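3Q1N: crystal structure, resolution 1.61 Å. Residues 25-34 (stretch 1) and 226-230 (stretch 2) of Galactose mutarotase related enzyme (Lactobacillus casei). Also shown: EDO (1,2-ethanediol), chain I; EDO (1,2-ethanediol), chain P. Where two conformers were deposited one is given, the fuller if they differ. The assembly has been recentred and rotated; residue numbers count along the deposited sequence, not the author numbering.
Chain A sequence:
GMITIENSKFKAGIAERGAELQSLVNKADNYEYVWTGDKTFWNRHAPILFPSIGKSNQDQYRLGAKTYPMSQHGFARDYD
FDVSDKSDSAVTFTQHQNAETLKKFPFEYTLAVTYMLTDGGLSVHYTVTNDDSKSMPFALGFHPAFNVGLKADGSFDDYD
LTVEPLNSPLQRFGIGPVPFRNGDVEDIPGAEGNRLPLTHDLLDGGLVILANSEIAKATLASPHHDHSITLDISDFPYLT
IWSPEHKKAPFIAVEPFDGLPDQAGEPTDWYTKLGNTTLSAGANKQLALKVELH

Stretch 1 (25-34) VNKADNYEYV
Stretch 2 (226-230) DHSIT

The contact is a small, side-chain-mediated one, burying 262 Å² in all, in which the imidazole of His227 lies on the ring of Tyr31 and is tied at its edge to the carboxylate of Asp29. No backbone hydrogen bond joins the stretches; the nearest CA atoms, those of Tyr33 and His227, are 8.2 Å apart, leaving room for side chains between. The CA paths Tyr31-Tyr33 and His227-Ile229 run roughly the same way.

Stretch 1 is a strand (25-26), a turn and a second strand (31-32). Asn26 N donates to Tyr31 O at 2.9 Å, and Tyr31 N returns a weak bond to Asn26 O at 3.2 Å. Lys27 and Ala28 have helix-like angles (-65/-32 and -56/-34), Asp29 is at -134/14, and Asn30 completes the turn with positive phi (54/29). Stretch 2 is extended from His227 (-93/139) through Ser228 (-139/168) to the strand at Ile229 and Thr230.

His227, chi1 m and chi2 -71°, points toward stretch 1. Its NE2 donates to Asp29 OD2 at 2.6 Å with an angle of 164°, a short, nearly straight bond to a carboxylate acceptor. Asp29 is p, chi2 -1°; its OD1 accepts from Asn26 ND2 at 2.9 Å and Tyr31 N at 3.1 Å, so the turn itself holds the carboxylate in position. Tyr31, chi1 t and chi2 81°, offers a flat aromatic face: the rings form an offset stack, centroids 4.2 Å apart and planes at 14°, while His227 CB makes a CH-pi contact 4.1 Å from the Tyr31 ring centroid.

Tyr33, chi1 m and chi2 -87°, starts sideways but its end comes nearer, its ring oblique to His227 at 75°. Its CD1 packs 3.6 Å from CG2 of Ile229 (chi1 p), an apolar contact between buried residues. Nearby, an ethanediol O1 (chain I) hydrogen-bonds Tyr31 OH at 2.8 Å.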

# COMPACT_ATOMS: atom_id res chain seq x y z
N VAL A 25 15.72 2.80 8.30
CA VAL A 25 16.39 2.86 9.58
C VAL A 25 16.75 4.28 9.91
O VAL A 25 17.27 5.01 9.06
CB VAL A 25 17.69 1.98 9.58
CG1 VAL A 25 18.61 2.25 10.80
CG2 VAL A 25 17.33 0.52 9.49
N ASN A 26 16.42 4.67 11.14
CA ASN A 26 16.90 5.92 11.73
C ASN A 26 18.32 5.70 12.25
O ASN A 26 18.51 4.94 13.23
CB ASN A 26 15.98 6.34 12.86
CG ASN A 26 16.27 7.74 13.37
OD1 ASN A 26 16.20 8.72 12.61
ND2 ASN A 26 16.56 7.85 14.67
N LYS A 27 19.32 6.31 11.61
CA LYS A 27 20.73 6.05 11.96
C LYS A 27 21.09 6.52 13.37
O LYS A 27 21.92 5.92 13.99
CB LYS A 27 21.69 6.73 10.96
CG LYS A 27 21.69 6.11 9.56
CD LYS A 27 22.76 6.75 8.68
CE LYS A 27 22.86 6.09 7.34
NZ LYS A 27 23.93 6.86 6.58
N ALA A 28 20.47 7.59 13.84
CA ALA A 28 20.80 8.14 15.18
C ALA A 28 20.67 7.12 16.31
O ALA A 28 21.44 7.16 17.30
CB ALA A 28 19.94 9.36 15.47
N ASP A 29 19.71 6.20 16.20
CA ASP A 29 19.55 5.16 17.23
C ASP A 29 19.38 3.75 16.67
O ASP A 29 19.00 2.82 17.39
CB ASP A 29 18.39 5.52 18.16
CG ASP A 29 17.03 5.61 17.42
OD1 ASP A 29 16.98 5.41 16.20
OD2 ASP A 29 16.01 5.88 18.10
N ASN A 30 19.67 3.59 15.37
CA ASN A 30 19.47 2.34 14.66
C ASN A 30 18.04 1.75 14.74
O ASN A 30 17.85 0.53 14.61
CB ASN A 30 20.48 1.30 15.17
CG ASN A 30 20.68 0.19 14.22
OD1 ASN A 30 20.79 0.40 13.00
ND2 ASN A 30 20.71 -1.03 14.77
N TYR A 31 17.06 2.61 14.88
CA TYR A 31 15.65 2.16 14.92
C TYR A 31 15.13 1.75 13.55
O TYR A 31 15.24 2.51 12.59
CB TYR A 31 14.77 3.24 15.52
CG TYR A 31 13.30 2.87 15.50
CD1 TYR A 31 12.78 2.04 16.46
CD2 TYR A 31 12.45 3.37 14.54
CE1 TYR A 31 11.44 1.68 16.46
CE2 TYR A 31 11.11 3.05 14.54
CZ TYR A 31 10.61 2.18 15.49
OH TYR A 31 9.28 1.82 15.51
N GLU A 32 14.51 0.57 13.48
CA GLU A 32 13.89 0.05 12.27
C GLU A 32 12.39 0.38 12.22
O GLU A 32 11.61 -0.11 13.06
CB GLU A 32 14.10 -1.45 12.19
CG GLU A 32 13.45 -2.18 11.03
CD GLU A 32 13.92 -1.68 9.66
OE1 GLU A 32 15.10 -1.93 9.36
OE2 GLU A 32 13.15 -1.02 8.94
N TYR A 33 12.00 1.17 11.22
CA TYR A 33 10.60 1.58 11.07
C TYR A 33 9.74 0.50 10.45
O TYR A 33 8.55 0.42 10.74
CB TYR A 33 10.48 2.80 10.17
CG TYR A 33 11.01 4.09 10.76
CD1 TYR A 33 10.21 4.90 11.56
CD2 TYR A 33 12.27 4.51 10.49
CE1 TYR A 33 10.68 6.10 12.08
CE2 TYR A 33 12.76 5.69 11.01
CZ TYR A 33 11.98 6.49 11.78
OH TYR A 33 12.52 7.67 12.27
N VAL A 34 10.33 -0.30 9.57
CA VAL A 34 9.63 -1.29 8.73
C VAL A 34 9.73 -2.72 9.26
O VAL A 34 10.80 -3.17 9.70
CB VAL A 34 10.10 -1.20 7.27
CG1 VAL A 34 9.46 -2.30 6.39
CG2 VAL A 34 9.73 0.20 6.67
N ASP A 226 8.66 6.91 21.08
CA ASP A 226 9.44 8.01 20.51
C ASP A 226 9.21 8.18 19.04
O ASP A 226 9.09 9.32 18.54
CB ASP A 226 10.95 7.80 20.73
CG ASP A 226 11.41 8.17 22.13
OD1 ASP A 226 10.58 8.63 22.95
OD2 ASP A 226 12.60 7.95 22.43
N HIS A 227 9.21 7.07 18.30
CA HIS A 227 9.16 7.16 16.87
C HIS A 227 7.68 7.09 16.41
O HIS A 227 6.81 6.39 16.98
CB HIS A 227 10.02 6.07 16.20
CG HIS A 227 11.50 6.26 16.43
ND1 HIS A 227 12.21 7.27 15.82
CD2 HIS A 227 12.38 5.59 17.21
CE1 HIS A 227 13.46 7.22 16.23
NE2 HIS A 227 13.59 6.21 17.08
N SER A 228 7.37 7.92 15.45
CA SER A 228 6.11 7.85 14.75
C SER A 228 6.45 8.10 13.31
O SER A 228 7.59 8.46 12.98
CB SER A 228 5.16 8.93 15.25
OG SER A 228 5.68 10.23 15.11
N ILE A 229 5.49 7.84 12.43
CA ILE A 229 5.58 8.18 11.01
C ILE A 229 4.32 8.89 10.57
O ILE A 229 3.28 8.73 11.18
CB ILE A 229 5.76 6.95 10.11
CG1 ILE A 229 4.55 5.98 10.22
CG2 ILE A 229 7.08 6.25 10.50
CD1 ILE A 229 3.57 6.05 9.08
N THR A 230 4.48 9.72 9.54
CA THR A 230 3.37 10.40 8.90
C THR A 230 3.45 10.12 7.39
O THR A 230 4.52 10.29 6.78
CB THR A 230 3.41 11.90 9.15
OG1 THR A 230 3.28 12.13 10.56
CG2 THR A 230 2.25 12.64 8.40
C1 EDO I . 6.74 3.38 13.06
O1 EDO I . 7.84 3.64 13.94
C2 EDO I . 5.45 3.88 13.68
O2 EDO I . 5.19 3.19 14.91
C1 EDO P . 8.23 9.41 25.80
O1 EDO P . 7.49 10.62 25.54
C2 EDO P . 7.85 8.37 24.77
O2 EDO P . 7.70 8.98 23.47